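Local structure of CurF (Lyngbya majuscula, 5DP2) at residues 224-236 with 246-259. The protein probably catalyses the NADPH-dependent closure of a cyclopropane ring in curacin A biosynthesis, as an unusual member of the enoyl reductase family. Numbering follows the deposited sequence.
Sequences GNGVDVIFNSLTH and ILAPGGRYIEIGRL. With NAP (NADP nicotinamide-adenine-dinucleotide phosphate), chain B.
Strands 229-232 and 251-255 run parallel, 8° apart, and the backbone of Asp228, Ile230 and Asn232 bonds in alternation with that of Arg252, Ile254 and Ile256. A second set of backbone bonds joins Val227 to Ile246 and Ala248, leading into the type II turn from Ala248 to Gly251.

The polar cluster centres on Glu255. Its CG lies anti to the backbone N and the chain bends at chi2 (57°), which brings the carboxylate alongside the Asn232 amide. Asn232 ND2 donates to Glu255 OE1 at 2.8 Å, on the syn lone pair, with amide and carboxylate planes 78° apart. Tyr253 OH takes the anti lone pair of the same oxygen, 2.6 Å from Glu255 OE1. Gly257 N binds Glu255 OE2. Asn232 also closes an Asx turn, its OD1 accepting from Leu234 N; its ND2 donates to Leu234 O. With an alanine here instead of Glu255, Tyr253 OH and Gly257 N would probably lose this acceptor, and Asn232 ND2 would keep Leu234 O alone of the two. Further on, Thr235 OG1 donates to Leu259 O at 2.7 Å.

Among apolar contacts, Ile230 CD1 meets Leu247 CD2 at 3.6 Å. Separately, Val229 CG2 sits over one face of the Arg252 guanidinium, 3.5 Å from Arg252 CZ. Arg252 NH2 forms a salt bridge with Glu160 and a hydrogen bond with Ala154 O.

At the C-terminal strand ends, Ile256 O accepts from the nicotinamide amide N7N at 2.9 Å, and Leu234 touches the adenine. In this Rossmann-type sheet, strand 161-164 flanks 227-232 and strand 275-278 flanks 251-255. Helix 239-245 connects the two strands and packs on Ile230 and Tyr253.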
ATOM      1  N   GLY A 224     -19.367 -17.740  18.450  1.00 18.32           N
ATOM      2  CA  GLY A 224     -18.389 -17.500  19.490  1.00 20.70           C
ATOM      3  C   GLY A 224     -17.000 -18.001  19.186  1.00 19.25           C
ATOM      4  O   GLY A 224     -16.105 -17.772  19.989  1.00 25.14           O
ATOM      5  N   ASN A 225     -16.780 -18.628  18.023  1.00 16.17           N
ATOM      6  CA  ASN A 225     -15.448 -19.170  17.736  0.54 17.81           C
ATOM      7  C   ASN A 225     -14.452 -18.096  17.344  1.00 15.36           C
ATOM      8  O   ASN A 225     -13.279 -18.208  17.692  1.00 20.12           O
ATOM      9  CB  ASN A 225     -15.491 -20.279  16.685  0.54 19.42           C
ATOM     10  CG  ASN A 225     -14.121 -20.904  16.443  0.54 19.27           C
ATOM     11  OD1 ASN A 225     -13.579 -20.825  15.340  0.54 20.24           O
ATOM     12  ND2 ASN A 225     -13.552 -21.515  17.480  0.54 22.36           N
ATOM     13  N   GLY A 226     -14.914 -17.047  16.679  1.00 12.32           N
ATOM     14  CA  GLY A 226     -14.007 -15.997  16.222  1.00 11.31           C
ATOM     15  C   GLY A 226     -13.399 -16.314  14.868  1.00  9.36           C
ATOM     16  O   GLY A 226     -13.821 -17.237  14.160  1.00 12.39           O
ATOM     17  N   VAL A 227     -12.382 -15.542  14.509  1.00  7.63           N
ATOM     18  CA  VAL A 227     -11.726 -15.646  13.209  1.00  7.18           C
ATOM     19  C   VAL A 227     -10.267 -16.084  13.381  1.00  6.74           C
ATOM     20  O   VAL A 227      -9.600 -15.843  14.405  1.00  8.46           O
ATOM     21  CB  VAL A 227     -11.812 -14.330  12.412  1.00  7.72           C
ATOM     22  CG1 VAL A 227     -13.253 -14.050  12.002  1.00  8.52           C
ATOM     23  CG2 VAL A 227     -11.216 -13.162  13.169  1.00  8.67           C
ATOM     24  N   ASP A 228      -9.760 -16.753  12.353  1.00  6.26           N
ATOM     25  CA  ASP A 228      -8.398 -17.290  12.391  1.00  6.47           C
ATOM     26  C   ASP A 228      -7.304 -16.248  12.125  1.00  5.82           C
ATOM     27  O   ASP A 228      -6.198 -16.388  12.648  1.00  6.39           O
ATOM     28  CB  ASP A 228      -8.256 -18.444  11.398  1.00  7.09           C
ATOM     29  CG  ASP A 228      -9.259 -19.552  11.679  1.00  9.03           C
ATOM     30  OD1 ASP A 228      -9.200 -20.109  12.783  1.00 14.88           O
ATOM     31  OD2 ASP A 228     -10.117 -19.801  10.800  1.00 10.04           O
ATOM     32  N   VAL A 229      -7.620 -15.255  11.294  1.00  5.54           N
ATOM     33  CA  VAL A 229      -6.663 -14.228  10.896  1.00  5.35           C
ATOM     34  C   VAL A 229      -7.426 -12.910  10.876  1.00  5.00           C
ATOM     35  O   VAL A 229      -8.549 -12.841  10.362  1.00  5.82           O
ATOM     36  CB  VAL A 229      -6.061 -14.517   9.503  1.00  5.66           C
ATOM     37  CG1 VAL A 229      -5.083 -13.432   9.073  1.00  6.45           C
ATOM     38  CG2 VAL A 229      -5.379 -15.880   9.466  1.00  6.61           C
ATOM     39  N   ILE A 230      -6.766 -11.849  11.373  1.00  4.89           N
ATOM     40  CA  ILE A 230      -7.255 -10.480  11.215  1.00  5.01           C
ATOM     41  C   ILE A 230      -6.177  -9.689  10.468  1.00  4.74           C
ATOM     42  O   ILE A 230      -5.000  -9.745  10.838  1.00  5.99           O
ATOM     43  CB  ILE A 230      -7.582  -9.825  12.573  1.00  5.54           C
ATOM     44  CG1 ILE A 230      -8.719 -10.581  13.262  1.00  6.51           C
ATOM     45  CG2 ILE A 230      -7.930  -8.361  12.374  1.00  6.82           C
ATOM     46  CD1 ILE A 230      -9.022 -10.112  14.668  1.00  7.27           C
ATOM     47  N   PHE A 231      -6.606  -8.957   9.442  1.00  4.74           N
ATOM     48  CA  PHE A 231      -5.754  -8.029   8.694  1.00  4.79           C
ATOM     49  C   PHE A 231      -6.266  -6.629   9.020  1.00  4.57           C
ATOM     50  O   PHE A 231      -7.314  -6.209   8.511  1.00  5.61           O
ATOM     51  CB  PHE A 231      -5.844  -8.343   7.198  1.00  5.60           C
ATOM     52  CG  PHE A 231      -4.919  -7.515   6.340  1.00  5.78           C
ATOM     53  CD1 PHE A 231      -3.620  -7.930   6.100  1.00  7.54           C
ATOM     54  CD2 PHE A 231      -5.344  -6.352   5.731  1.00  7.46           C
ATOM     55  CE1 PHE A 231      -2.760  -7.188   5.302  1.00  8.38           C
ATOM     56  CE2 PHE A 231      -4.485  -5.622   4.922  1.00  8.27           C
ATOM     57  CZ  PHE A 231      -3.194  -6.037   4.720  1.00  8.09           C
ATOM     58  N   ASN A 232      -5.545  -5.937   9.914  1.00  5.28           N
ATOM     59  CA  ASN A 232      -6.032  -4.689  10.485  1.00  5.56           C
ATOM     60  C   ASN A 232      -5.128  -3.510  10.166  1.00  5.35           C
ATOM     61  O   ASN A 232      -3.909  -3.647  10.106  1.00  6.86           O
ATOM     62  CB  ASN A 232      -6.124  -4.801  12.003  1.00  6.26           C
ATOM     63  CG  ASN A 232      -6.858  -3.613  12.621  1.00  6.53           C
ATOM     64  OD1 ASN A 232      -7.884  -3.179  12.068  1.00  7.35           O
ATOM     65  ND2 ASN A 232      -6.347  -3.076  13.721  1.00  7.53           N
ATOM     66  N   SER A 233      -5.751  -2.338  10.050  1.00  5.50           N
ATOM     67  CA  SER A 233      -5.072  -1.048  10.030  1.00  5.66           C
ATOM     68  C   SER A 233      -5.714  -0.015  10.974  1.00  6.21           C
ATOM     69  O   SER A 233      -5.245   1.120  11.019  1.00  8.13           O
ATOM     70  CB  SER A 233      -5.032  -0.481   8.626  1.00  6.74           C
ATOM     71  OG  SER A 233      -6.319  -0.191   8.141  1.00  8.22           O
ATOM     72  N   LEU A 234      -6.791  -0.367  11.681  1.00  6.20           N
ATOM     73  CA  LEU A 234      -7.540   0.592  12.509  1.00  7.17           C
ATOM     74  C   LEU A 234      -7.081   0.445  13.948  1.00  7.05           C
ATOM     75  O   LEU A 234      -7.335  -0.581  14.588  1.00  7.78           O
ATOM     76  CB  LEU A 234      -9.048   0.334  12.371  1.00  8.41           C
ATOM     77  CG  LEU A 234      -9.592   0.354  10.936  1.00  9.11           C
ATOM     78  CD1 LEU A 234     -11.087   0.067  10.923  1.00 10.18           C
ATOM     79  CD2 LEU A 234      -9.284   1.664  10.229  1.00 10.09           C
ATOM     80  N   THR A 235      -6.394   1.472  14.475  1.00  7.58           N
ATOM     81  CA  THR A 235      -5.710   1.329  15.759  1.00  7.93           C
ATOM     82  C   THR A 235      -6.221   2.256  16.855  1.00  8.11           C
ATOM     83  O   THR A 235      -5.775   2.153  17.983  1.00  9.17           O
ATOM     84  CB  THR A 235      -4.193   1.518  15.592  1.00  8.56           C
ATOM     85  OG1 THR A 235      -3.946   2.848  15.138  1.00 10.85           O
ATOM     86  CG2 THR A 235      -3.615   0.508  14.633  1.00 10.08           C
ATOM     87  N   HIS A 236      -7.140   3.149  16.513  1.00  8.39           N
ATOM     88  CA  HIS A 236      -7.646   4.127  17.482  1.00  9.04           C
ATOM     89  C   HIS A 236      -8.669   3.481  18.420  1.00  9.01           C
ATOM     90  O   HIS A 236      -9.118   2.345  18.213  1.00  8.77           O
ATOM     91  CB  HIS A 236      -8.250   5.313  16.726  1.00 10.65           C
ATOM     92  CG  HIS A 236      -9.369   4.928  15.819  1.00 10.32           C
ATOM     93  ND1 HIS A 236      -9.164   4.281  14.625  1.00 11.50           N
ATOM     94  CD2 HIS A 236     -10.712   5.045  15.960  1.00 11.62           C
ATOM     95  CE1 HIS A 236     -10.330   4.057  14.047  1.00 11.79           C
ATOM     96  NE2 HIS A 236     -11.288   4.511  14.835  1.00 13.13           N
ATOM     97  N   ILE A 246     -11.705 -11.230  19.412  1.00  7.32           N
ATOM     98  CA  ILE A 246     -12.440 -12.061  18.462  1.00  7.52           C
ATOM     99  C   ILE A 246     -11.534 -12.992  17.665  1.00  6.74           C
ATOM    100  O   ILE A 246     -12.015 -13.678  16.756  1.00  8.04           O
ATOM    101  CB  ILE A 246     -13.366 -11.259  17.551  1.00  8.36           C
ATOM    102  CG1 ILE A 246     -12.599 -10.276  16.684  1.00  8.75           C
ATOM    103  CG2 ILE A 246     -14.483 -10.643  18.374  1.00 11.53           C
ATOM    104  CD1 ILE A 246     -13.445  -9.575  15.665  1.00 11.01           C
ATOM    105  N   LEU A 247     -10.256 -13.108  18.041  1.00  6.65           N
ATOM    106  CA  LEU A 247      -9.403 -14.136  17.458  1.00  6.55           C
ATOM    107  C   LEU A 247      -9.785 -15.501  18.007  1.00  6.92           C
ATOM    108  O   LEU A 247      -9.923 -15.677  19.237  1.00  7.54           O
ATOM    109  CB  LEU A 247      -7.930 -13.835  17.745  1.00  7.04           C
ATOM    110  CG  LEU A 247      -7.399 -12.676  16.941  1.00  7.97           C
ATOM    111  CD1 LEU A 247      -6.128 -12.115  17.570  1.00  9.41           C
ATOM    112  CD2 LEU A 247      -7.139 -13.053  15.505  1.00  9.67           C
ATOM    113  N   ALA A 248      -9.904 -16.474  17.107  1.00  7.40           N
ATOM    114  CA  ALA A 248     -10.037 -17.883  17.475  1.00  8.47           C
ATOM    115  C   ALA A 248      -8.776 -18.336  18.211  1.00  7.78           C
ATOM    116  O   ALA A 248      -7.745 -17.656  18.210  1.00  7.18           O
ATOM    117  CB  ALA A 248     -10.244 -18.673  16.202  1.00  9.97           C
ATOM    118  N   PRO A 249      -8.821 -19.529  18.842  1.00  8.90           N
ATOM    119  CA  PRO A 249      -7.621 -20.079  19.459  1.00  8.57           C
ATOM    120  C   PRO A 249      -6.447 -20.092  18.483  1.00  7.99           C
ATOM    121  O   PRO A 249      -6.590 -20.531  17.340  1.00  8.50           O
ATOM    122  CB  PRO A 249      -8.036 -21.494  19.860  1.00 10.11           C
ATOM    123  CG  PRO A 249      -9.500 -21.464  19.910  1.00 13.50           C
ATOM    124  CD  PRO A 249      -9.992 -20.401  19.030  1.00 11.18           C
ATOM    125  N   GLY A 250      -5.291 -19.578  18.930  1.00  7.75           N
ATOM    126  CA  GLY A 250      -4.116 -19.551  18.084  1.00  7.72           C
ATOM    127  C   GLY A 250      -4.219 -18.609  16.892  1.00  7.07           C
ATOM    128  O   GLY A 250      -3.417 -18.724  15.955  1.00  7.86           O
ATOM    129  N   GLY A 251      -5.158 -17.670  16.919  1.00  6.84           N
ATOM    130  CA  GLY A 251      -5.347 -16.778  15.779  1.00  6.45           C
ATOM    131  C   GLY A 251      -4.136 -15.881  15.539  1.00  6.00           C
ATOM    132  O   GLY A 251      -3.318 -15.641  16.427  1.00  6.82           O
ATOM    133  N   ARG A 252      -4.072 -15.382  14.297  1.00  5.85           N
ATOM    134  CA  ARG A 252      -2.975 -14.556  13.825  1.00  5.56           C
ATOM    135  C   ARG A 252      -3.480 -13.137  13.566  1.00  5.58           C
ATOM    136  O   ARG A 252      -4.402 -12.926  12.781  1.00  6.77           O
ATOM    137  CB  ARG A 252      -2.316 -15.165  12.592  1.00  6.22           C
ATOM    138  CG  ARG A 252      -1.698 -16.550  12.852  1.00  6.86           C
ATOM    139  CD  ARG A 252      -2.583 -17.726  12.473  1.00  6.94           C
ATOM    140  NE  ARG A 252      -2.611 -17.915  11.027  1.00  6.74           N
ATOM    141  CZ  ARG A 252      -3.485 -18.703  10.394  1.00  6.45           C
ATOM    142  NH1 ARG A 252      -4.497 -19.259  11.042  1.00  7.53           N
ATOM    143  NH2 ARG A 252      -3.354 -18.882   9.097  1.00  6.83           N
ATOM    144  N   TYR A 253      -2.833 -12.177  14.234  1.00  5.61           N
ATOM    145  CA  TYR A 253      -3.206 -10.765  14.195  1.00  5.62           C
ATOM    146  C   TYR A 253      -2.160 -10.005  13.400  1.00  5.05           C
ATOM    147  O   TYR A 253      -1.050  -9.802  13.899  1.00  5.94           O
ATOM    148  CB  TYR A 253      -3.341 -10.261  15.646  1.00  6.10           C
ATOM    149  CG  TYR A 253      -3.522  -8.799  15.868  1.00  6.09           C
ATOM    150  CD1 TYR A 253      -3.951  -7.932  14.888  1.00  7.17           C
ATOM    151  CD2 TYR A 253      -3.162  -8.249  17.115  1.00  7.00           C
ATOM    152  CE1 TYR A 253      -3.989  -6.549  15.102  1.00  6.75           C
ATOM    153  CE2 TYR A 253      -3.195  -6.889  17.339  1.00  7.51           C
ATOM    154  CZ  TYR A 253      -3.595  -6.042  16.331  1.00  7.40           C
ATOM    155  OH  TYR A 253      -3.541  -4.686  16.536  1.00  7.71           O
ATOM    156  N   ILE A 254      -2.527  -9.618  12.184  1.00  5.03           N
ATOM    157  CA  ILE A 254      -1.671  -8.818  11.315  1.00  5.37           C
ATOM    158  C   ILE A 254      -2.038  -7.359  11.527  1.00  5.58           C
ATOM    159  O   ILE A 254      -3.198  -6.964  11.369  1.00  6.73           O
ATOM    160  CB  ILE A 254      -1.865  -9.175   9.838  1.00  6.09           C
ATOM    161  CG1 ILE A 254      -1.711 -10.679   9.561  1.00  7.91           C
ATOM    162  CG2 ILE A 254      -0.914  -8.357   8.992  1.00  9.01           C
ATOM    163  CD1 ILE A 254      -2.357 -11.050   8.246  1.00  8.16           C
ATOM    164  N   GLU A 255      -1.030  -6.534  11.875  1.00  5.61           N
ATOM    165  CA  GLU A 255      -1.264  -5.110  12.118  1.00  5.55           C
ATOM    166  C   GLU A 255      -0.385  -4.293  11.181  1.00  5.55           C
ATOM    167  O   GLU A 255       0.873  -4.356  11.292  1.00  6.19           O
ATOM    168  CB  GLU A 255      -0.999  -4.744  13.582  1.00  6.36           C
ATOM    169  CG  GLU A 255      -1.301  -3.277  13.911  1.00  7.07           C
ATOM    170  CD  GLU A 255      -2.745  -2.893  13.585  1.00  6.97           C
ATOM    171  OE1 GLU A 255      -3.644  -3.380  14.320  1.00  7.58           O
ATOM    172  OE2 GLU A 255      -2.992  -2.151  12.616  1.00  8.28           O
ATOM    173  N   ILE A 256      -1.028  -3.541  10.296  1.00  5.74           N
ATOM    174  CA  ILE A 256      -0.297  -2.647   9.405  1.00  6.22           C
ATOM    175  C   ILE A 256      -0.465  -1.182   9.799  1.00  6.04           C
ATOM    176  O   ILE A 256       0.214  -0.328   9.233  1.00  7.02           O
ATOM    177  CB  ILE A 256      -0.623  -2.876   7.914  1.00  6.92           C
ATOM    178  CG1 ILE A 256      -2.039  -2.441   7.528  1.00  6.25           C
ATOM    179  CG2 ILE A 256      -0.364  -4.341   7.545  1.00  9.09           C
ATOM    180  CD1 ILE A 256      -2.326  -2.481   6.038  1.00  7.53           C
ATOM    181  N   GLY A 257      -1.346  -0.866  10.747  1.00  6.76           N
ATOM    182  CA  GLY A 257      -1.356   0.495  11.252  1.00  7.52           C
ATOM    183  C   GLY A 257      -0.060   0.737  12.025  1.00  8.62           C
ATOM    184  O   GLY A 257       0.520  -0.202  12.572  1.00  9.38           O
ATOM    185  N   ARG A 258       0.397   1.976  12.031  1.00 11.78           N
ATOM    186  CA  ARG A 258       1.638   2.279  12.723  1.00 13.21           C
ATOM    187  C   ARG A 258       1.453   3.254  13.870  1.00 16.46           C
ATOM    188  O   ARG A 258       2.392   3.490  14.608  1.00 27.86           O
ATOM    189  CB  ARG A 258       2.745   2.705  11.726  1.00 14.07           C
ATOM    190  CG  ARG A 258       3.052   1.666  10.649  1.00 13.59           C
ATOM    191  CD  ARG A 258       3.564   0.362  11.204  1.00 12.08           C
ATOM    192  NE  ARG A 258       4.870   0.507  11.845  1.00 11.76           N
ATOM    193  CZ  ARG A 258       5.527  -0.455  12.482  1.00 11.31           C
ATOM    194  NH1 ARG A 258       4.967  -1.645  12.694  1.00 12.33           N
ATOM    195  NH2 ARG A 258       6.742  -0.208  12.939  1.00 14.66           N
ATOM    196  N   LEU A 259       0.254   3.810  14.046  1.00 13.46           N
ATOM    197  CA  LEU A 259      -0.009   4.739  15.149  1.00 13.36           C
ATOM    198  C   LEU A 259      -0.583   4.006  16.336  1.00 12.67           C
ATOM    199  O   LEU A 259      -1.565   3.277  16.233  1.00 15.93           O
ATOM    200  CB  LEU A 259      -1.005   5.840  14.733  1.00 16.91           C
ATOM    201  CG  LEU A 259      -0.730   6.641  13.461  1.00 21.63           C
ATOM    202  CD1 LEU A 259      -1.938   7.462  13.002  1.00 25.84           C
ATOM    203  CD2 LEU A 259       0.462   7.537  13.721  1.00 25.66           C
TER
HETATM  204  PA  NAP B 401      -6.762   3.100   2.220  0.91  5.73           P
HETATM  205  O1A NAP B 401      -7.125   3.196   0.778  0.91  5.89           O
HETATM  206  O2A NAP B 401      -7.028   1.836   2.954  0.91  7.21           O
HETATM  207  O5B NAP B 401      -7.452   4.339   2.956  0.91  6.09           O
HETATM  208  C5B NAP B 401      -7.590   4.372   4.383  0.91  6.88           C
HETATM  209  C4B NAP B 401      -8.693   3.468   4.889  0.91  6.87           C
HETATM  210  O4B NAP B 401      -8.870   3.714   6.264  0.91  8.01           O
HETATM  211  C3B NAP B 401     -10.016   3.667   4.209  0.91  7.47           C
HETATM  212  O3B NAP B 401     -10.343   2.463   3.512  0.91  8.85           O
HETATM  213  C2B NAP B 401     -11.018   3.963   5.341  0.91  6.26           C
HETATM  214  O2B NAP B 401     -12.225   3.255   5.350  0.91  6.50           O
HETATM  215  C1B NAP B 401     -10.265   3.528   6.582  0.91  6.89           C
HETATM  216  N9A NAP B 401     -10.513   4.347   7.761  0.91  7.20           N
HETATM  217  C8A NAP B 401      -9.876   5.520   8.102  0.91  9.94           C
HETATM  218  N7A NAP B 401     -10.361   6.002   9.270  0.91 11.23           N
HETATM  219  C5A NAP B 401     -11.296   5.131   9.678  0.91  8.87           C
HETATM  220  C6A NAP B 401     -12.163   5.044  10.807  0.91 10.50           C
HETATM  221  N6A NAP B 401     -12.128   5.999  11.758  0.91 14.12           N
HETATM  222  N1A NAP B 401     -12.986   4.006  10.894  0.91 10.48           N
HETATM  223  C2A NAP B 401     -12.993   3.077   9.932  0.91  8.65           C
HETATM  224  N3A NAP B 401     -12.231   3.049   8.835  0.91  6.87           N
HETATM  225  C4A NAP B 401     -11.407   4.077   8.708  0.91  6.92           C
HETATM  226  O3  NAP B 401      -5.207   3.469   2.411  0.91  5.81           O
HETATM  227  PN  NAP B 401      -3.906   2.578   2.133  0.91  5.26           P
HETATM  228  O1N NAP B 401      -2.879   3.473   1.556  0.91  5.57           O
HETATM  229  O2N NAP B 401      -4.271   1.324   1.394  0.91  6.92           O
HETATM  230  O5D NAP B 401      -3.456   2.240   3.594  0.91  7.01           O
HETATM  231  C5D NAP B 401      -4.297   1.385   4.403  0.91  8.65           C
HETATM  232  C4D NAP B 401      -3.883   1.506   5.891  0.91  8.42           C
HETATM  233  O4D NAP B 401      -2.753   0.697   6.088  0.91  9.49           O
HETATM  234  C3D NAP B 401      -3.459   2.914   6.327  0.91  9.11           C
HETATM  235  O3D NAP B 401      -3.735   3.042   7.729  0.91 12.73           O
HETATM  236  C2D NAP B 401      -1.980   2.928   6.037  0.91  9.79           C
HETATM  237  O2D NAP B 401      -1.312   3.884   6.867  0.91 14.82           O
HETATM  238  C1D NAP B 401      -1.592   1.506   6.346  0.91  8.87           C
HETATM  239  N1N NAP B 401      -0.515   0.842   5.580  0.91  8.67           N
HETATM  240  C2N NAP B 401       0.518   0.272   6.241  0.91  8.23           C
HETATM  241  C3N NAP B 401       1.555  -0.381   5.580  0.91  8.37           C
HETATM  242  C7N NAP B 401       2.668  -0.995   6.358  0.91  8.67           C
HETATM  243  O7N NAP B 401       3.618  -1.357   5.699  0.91 11.10           O
HETATM  244  N7N NAP B 401       2.546  -1.115   7.708  0.91  9.26           N
HETATM  245  C4N NAP B 401       1.527  -0.453   4.183  0.91  9.36           C
HETATM  246  C5N NAP B 401       0.455   0.137   3.527  0.91  9.48           C
HETATM  247  C6N NAP B 401      -0.566   0.781   4.238  0.91  9.50           C
HETATM  248  P2B NAP B 401     -13.455   3.555   4.373  0.91  6.51           P
HETATM  249  O1X NAP B 401     -13.004   3.157   2.974  0.91  6.19           O
HETATM  250  O2X NAP B 401     -14.534   2.667   4.927  0.91  6.96           O
HETATM  251  O3X NAP B 401     -13.751   5.031   4.478  0.91  7.91           O
HETATM  252  O   HOH W   1      -7.192 -19.717  14.616  1.00 13.28           O
HETATM  253  O   HOH W   2      -2.445   3.388  12.734  1.00 18.70           O